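Local atomic coordinates of mitochondrial dynamics protein MID49 (Mus musculus, PDB entry 4WOY), a protein that sits in the mitochondrial outer membrane and recruits the fission mediator dynamin-related protein 1 to the mitochondrial surface, promoting mitochondrial fission. Residues Val128-Leu133 and Leu192-Leu197; His68-Ala73 and Leu206-Pro211. The protein carries 1 engineered substitution. All blocks are in the same frame, centred on the assembly; numbering follows the deposited sequence.

Overall arrangement
Both contacts lie in the nucleotidyltransferase-like part of the cytosolic domain and meet through neighbouring strands of one mixed sheet: strands 191-193 and 205-208 are antiparallel neighbours, with Leu193 N probably hydrogen-bonded to Leu206 O at 2.6 Å. Interaction 2 is the more central, about 5 Å from the centre of the chain against about 15 Å for interaction 1, and the two centres are about 13 Å apart. Each is partly buried. Their chemistry differs sharply: interaction 1 is apolar, one leucine of helix 126-139 against the backbone after strand 191-193, whereas interaction 2 is an arginine-aspartate salt bridge between strand 69-74 and the junction of strand 205-208 with helix 210-224.

Interaction 1 of 2, residues Val128-Leu133 and Leu192-Leu197; sequences VLLELL and LLAWPL
Leu130, on helix 126-139, lays its forked end over the backbone that leaves strand 191-193, spanning Ala194 to Pro196. The two methyls divide the work. CD2 of Leu130 lies 3.2 Å from the carbonyl O of Ala194, a close approach of a methyl to a polar atom, while CD1 of Leu130 sits 3.6 Å from the Pro196 N and 3.8 Å from the Trp195 C, over the peptide link between those residues. Apolar contact completes the footprint: CD1 of Leu130 meets Pro196 CD at 3.9 Å, and Leu130 CG faces the Ala194 methyl, CB, at 4.4 Å. The torsions explain this reach. With CG opposite the carbonyl carbon (chi1 -86°) and the chain extended beyond it (chi2 178°), the branch stands out from the helix toward the loop. The backbones can therefore stay 6.6 Å apart at their nearest CA atoms, those of Leu130 and Ala194. Trp195 turns its CB away from the helix, and its ring carries Pro196 CD over one face, offset toward the rim; its side chain packs on Leu179 of strand 173-182 instead. Leu129, one residue earlier on the helix, packs against Trp205 of strand 205-208, which Ala194 also touches, so the apolar patch continues to the next strand. In a domain whose family belongs to the nucleotidyltransferase clan, helix 126-139 thus packs through Leu130 on the inverse gamma turn centred on Ala194 and on the loop that follows it.

Interaction 2 of 2, residues His68-Ala73 and Leu206-Pro211; sequences HVRLLA and LQDLYP
Asp208 OD1 is gripped by two donors: Arg70 NH1 at 3.1 Å and the backbone N of Tyr210 at 3.2 Å. They arrive from opposite faces of the carboxylate plane, the Tyr210 N standing farther out of it, at 65°. The second oxygen takes the shorter bond, Arg70 NH2 to Asp208 OD2 at 2.6 Å, on the syn side and nearly in the guanidinium plane. Arg70 thus holds Asp208 end-on with NH1 and NH2, one to each oxygen, although the planes of the two groups are twisted 42° apart. A weak further bond links NH1 to OD2. Tyr210 covers one face of the guanidinium: its CD2 lies 3.8 Å from Arg70 CZ, over the centre of that face, with the two planes inclined by 31°. Arg70 CD in turn lies over a face of the tyrosine ring. Bends at chi2 and chi3 bring CD there and carry the guanidinium beyond it to the acid, while Pro211 CG approaches NH2 obliquely at 4.0 Å. The Tyr210 N bond to Asp208 is a capping bond at the start of helix 210-224, which would probably help to hold the carboxylate for the arginine. Tyr210 OH, at the far end of the ring, bonds to Asp59. Leu191 of strand 191-193 packs on both Arg70 and Asp208, and the bridge spans from strand 69-74, paired with strands 52-54 and 173-182, to Asp208, the last residue of strand 205-208, just before helix 210-224.

Interaction 1 of 2, residues Val128-Leu133 and Leu192-Leu197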
# COMPACT_ATOMS: atom_id res chain seq x y z
N VAL A 128 -10.03 4.03 17.13
CA VAL A 128 -11.21 3.38 17.69
C VAL A 128 -11.85 2.47 16.64
O VAL A 128 -12.27 1.34 16.94
CB VAL A 128 -12.22 4.43 18.21
CG1 VAL A 128 -13.50 3.76 18.72
CG2 VAL A 128 -11.57 5.26 19.33
N LEU A 129 -11.89 2.94 15.40
CA LEU A 129 -12.33 2.10 14.29
C LEU A 129 -11.48 0.84 14.18
O LEU A 129 -12.01 -0.25 14.01
CB LEU A 129 -12.26 2.89 13.00
CG LEU A 129 -13.59 3.64 12.89
CD1 LEU A 129 -13.45 4.90 12.03
CD2 LEU A 129 -14.64 2.66 12.32
N LEU A 130 -10.16 1.01 14.31
CA LEU A 130 -9.22 -0.09 14.29
C LEU A 130 -9.50 -1.11 15.39
O LEU A 130 -9.54 -2.31 15.11
CB LEU A 130 -7.79 0.42 14.41
CG LEU A 130 -7.13 0.84 13.11
CD1 LEU A 130 -5.74 1.36 13.41
CD2 LEU A 130 -7.06 -0.34 12.14
N GLU A 131 -9.75 -0.64 16.61
CA GLU A 131 -10.08 -1.53 17.73
C GLU A 131 -11.31 -2.40 17.41
O GLU A 131 -11.33 -3.59 17.70
CB GLU A 131 -10.39 -0.72 19.00
CG GLU A 131 -9.28 0.17 19.52
CD GLU A 131 -9.74 1.02 20.72
OE1 GLU A 131 -10.96 1.27 20.82
OE2 GLU A 131 -8.88 1.45 21.53
N LEU A 132 -12.33 -1.80 16.81
CA LEU A 132 -13.56 -2.51 16.51
C LEU A 132 -13.33 -3.62 15.49
O LEU A 132 -13.77 -4.72 15.68
CB LEU A 132 -14.63 -1.55 15.99
CG LEU A 132 -15.96 -2.26 15.66
CD1 LEU A 132 -16.77 -2.49 16.91
CD2 LEU A 132 -16.74 -1.49 14.61
N LEU A 133 -12.67 -3.30 14.40
CA LEU A 133 -12.45 -4.30 13.36
C LEU A 133 -11.46 -5.39 13.79
O LEU A 133 -11.62 -6.55 13.41
CB LEU A 133 -11.99 -3.62 12.07
CG LEU A 133 -11.94 -4.51 10.83
CD1 LEU A 133 -13.22 -5.34 10.61
CD2 LEU A 133 -11.61 -3.64 9.64
N LEU A 192 -7.67 7.96 2.53
CA LEU A 192 -7.17 7.95 3.89
C LEU A 192 -7.46 6.58 4.46
O LEU A 192 -8.58 6.07 4.30
CB LEU A 192 -7.85 9.03 4.74
CG LEU A 192 -7.85 10.43 4.14
CD1 LEU A 192 -8.65 11.38 5.02
CD2 LEU A 192 -6.44 10.88 3.92
N LEU A 193 -6.47 5.98 5.11
CA LEU A 193 -6.65 4.67 5.70
C LEU A 193 -6.69 4.74 7.21
O LEU A 193 -5.95 5.51 7.82
CB LEU A 193 -5.51 3.72 5.31
CG LEU A 193 -4.87 3.70 3.92
CD1 LEU A 193 -3.50 3.10 4.03
CD2 LEU A 193 -5.70 2.86 2.99
N ALA A 194 -7.53 3.92 7.81
CA ALA A 194 -7.45 3.68 9.22
C ALA A 194 -6.29 2.71 9.47
O ALA A 194 -6.49 1.50 9.54
CB ALA A 194 -8.77 3.10 9.74
N TRP A 195 -5.09 3.22 9.63
CA TRP A 195 -3.94 2.34 9.77
C TRP A 195 -3.19 2.77 10.99
O TRP A 195 -3.23 3.93 11.35
CB TRP A 195 -3.05 2.36 8.53
CG TRP A 195 -2.37 1.03 8.20
CD1 TRP A 195 -1.05 0.83 7.92
CD2 TRP A 195 -2.99 -0.28 8.11
NE1 TRP A 195 -0.81 -0.50 7.65
CE2 TRP A 195 -1.98 -1.20 7.77
CE3 TRP A 195 -4.30 -0.75 8.30
CZ2 TRP A 195 -2.23 -2.58 7.60
CZ3 TRP A 195 -4.56 -2.12 8.13
CH2 TRP A 195 -3.53 -3.01 7.78
N PRO A 196 -2.57 1.81 11.67
CA PRO A 196 -1.80 2.23 12.82
C PRO A 196 -0.54 2.93 12.44
O PRO A 196 0.11 2.69 11.42
CB PRO A 196 -1.48 0.91 13.53
CG PRO A 196 -1.41 -0.06 12.43
CD PRO A 196 -2.51 0.35 11.49
N LEU A 197 -0.25 3.89 13.28
CA LEU A 197 1.04 3.96 13.87
C LEU A 197 0.41 4.28 15.22
O LEU A 197 -0.37 5.22 15.34
CB LEU A 197 1.97 5.01 13.24
CG LEU A 197 3.42 5.00 13.74
CD1 LEU A 197 4.20 3.91 13.03
CD2 LEU A 197 4.07 6.34 13.50

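Interaction 2 of 2, residues His68-Ala73 and Leu206-Pro211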
# COMPACT_ATOMS: atom_id res chain seq x y z
N HIS A 68 1.44 -7.14 -0.19
CA HIS A 68 0.12 -7.36 0.40
C HIS A 68 -0.95 -7.20 -0.66
O HIS A 68 -0.75 -6.53 -1.69
CB HIS A 68 -0.17 -6.36 1.52
CG HIS A 68 0.62 -6.61 2.76
ND1 HIS A 68 1.46 -7.69 2.90
CD2 HIS A 68 0.71 -5.91 3.93
CE1 HIS A 68 2.04 -7.66 4.09
NE2 HIS A 68 1.58 -6.59 4.73
N VAL A 69 -2.07 -7.85 -0.42
CA VAL A 69 -3.25 -7.68 -1.23
C VAL A 69 -4.20 -6.78 -0.43
O VAL A 69 -4.57 -7.10 0.71
CB VAL A 69 -3.89 -9.02 -1.57
CG1 VAL A 69 -5.16 -8.82 -2.42
CG2 VAL A 69 -2.85 -9.91 -2.26
N ARG A 70 -4.54 -5.63 -1.01
CA ARG A 70 -5.41 -4.68 -0.30
C ARG A 70 -6.86 -5.15 -0.32
O ARG A 70 -7.39 -5.56 -1.36
CB ARG A 70 -5.26 -3.28 -0.90
CG ARG A 70 -3.91 -3.06 -1.55
CD ARG A 70 -3.37 -1.64 -1.41
NE ARG A 70 -4.36 -0.62 -1.73
CZ ARG A 70 -4.22 0.66 -1.38
NH1 ARG A 70 -3.13 1.07 -0.74
NH2 ARG A 70 -5.16 1.53 -1.69
N LEU A 71 -7.47 -5.13 0.85
CA LEU A 71 -8.90 -5.36 0.98
C LEU A 71 -9.50 -4.05 1.52
O LEU A 71 -9.38 -3.73 2.72
CB LEU A 71 -9.17 -6.55 1.89
CG LEU A 71 -10.56 -7.16 1.77
CD1 LEU A 71 -10.81 -7.48 0.31
CD2 LEU A 71 -10.68 -8.41 2.61
N LEU A 72 -10.09 -3.28 0.61
CA LEU A 72 -10.62 -1.96 0.92
C LEU A 72 -12.03 -2.08 1.44
O LEU A 72 -12.87 -2.71 0.80
CB LEU A 72 -10.61 -1.07 -0.32
CG LEU A 72 -9.29 -0.79 -1.02
CD1 LEU A 72 -9.44 0.41 -1.95
CD2 LEU A 72 -8.18 -0.58 -0.01
N ALA A 73 -12.28 -1.50 2.61
CA ALA A 73 -13.62 -1.39 3.19
C ALA A 73 -13.98 0.11 3.32
O ALA A 73 -13.58 0.77 4.28
CB ALA A 73 -13.70 -2.10 4.56
N LEU A 206 -4.21 7.66 7.85
CA LEU A 206 -2.99 7.68 7.08
C LEU A 206 -3.31 7.96 5.59
O LEU A 206 -4.22 7.38 4.99
CB LEU A 206 -2.27 6.35 7.25
CG LEU A 206 -0.89 6.19 6.64
CD1 LEU A 206 0.10 6.96 7.51
CD2 LEU A 206 -0.53 4.75 6.57
N GLN A 207 -2.56 8.86 4.98
CA GLN A 207 -2.78 9.15 3.58
C GLN A 207 -2.29 7.98 2.74
O GLN A 207 -1.18 7.48 2.93
CB GLN A 207 -2.06 10.41 3.14
CG GLN A 207 -2.25 10.71 1.66
CD GLN A 207 -1.46 11.91 1.21
OE1 GLN A 207 -0.23 11.97 1.36
NE2 GLN A 207 -2.15 12.90 0.66
N ASP A 208 -3.11 7.58 1.79
CA ASP A 208 -2.74 6.54 0.87
C ASP A 208 -2.71 7.08 -0.55
O ASP A 208 -3.75 7.37 -1.13
CB ASP A 208 -3.71 5.38 0.97
CG ASP A 208 -3.45 4.32 -0.10
OD1 ASP A 208 -2.26 4.05 -0.36
OD2 ASP A 208 -4.43 3.78 -0.67
N LEU A 209 -1.51 7.23 -1.10
CA LEU A 209 -1.34 7.74 -2.46
C LEU A 209 -1.27 6.63 -3.51
O LEU A 209 -1.11 6.91 -4.71
CB LEU A 209 -0.10 8.63 -2.57
CG LEU A 209 -0.18 9.92 -1.75
CD1 LEU A 209 1.09 10.79 -1.86
CD2 LEU A 209 -1.44 10.73 -2.12
N TYR A 210 -1.39 5.38 -3.08
CA TYR A 210 -1.21 4.26 -3.99
C TYR A 210 -2.11 4.34 -5.27
O TYR A 210 -1.59 4.18 -6.37
CB TYR A 210 -1.42 2.93 -3.24
CG TYR A 210 -1.43 1.73 -4.16
CD1 TYR A 210 -0.24 1.06 -4.48
CD2 TYR A 210 -2.62 1.28 -4.74
CE1 TYR A 210 -0.24 -0.02 -5.34
CE2 TYR A 210 -2.62 0.21 -5.59
CZ TYR A 210 -1.43 -0.45 -5.89
OH TYR A 210 -1.46 -1.51 -6.75
N PRO A 211 -3.43 4.60 -5.13
CA PRO A 211 -4.27 4.66 -6.34
C PRO A 211 -3.86 5.76 -7.32
O PRO A 211 -3.97 5.58 -8.53
CB PRO A 211 -5.67 4.94 -5.79
CG PRO A 211 -5.63 4.43 -4.38
CD PRO A 211 -4.24 4.77 -3.90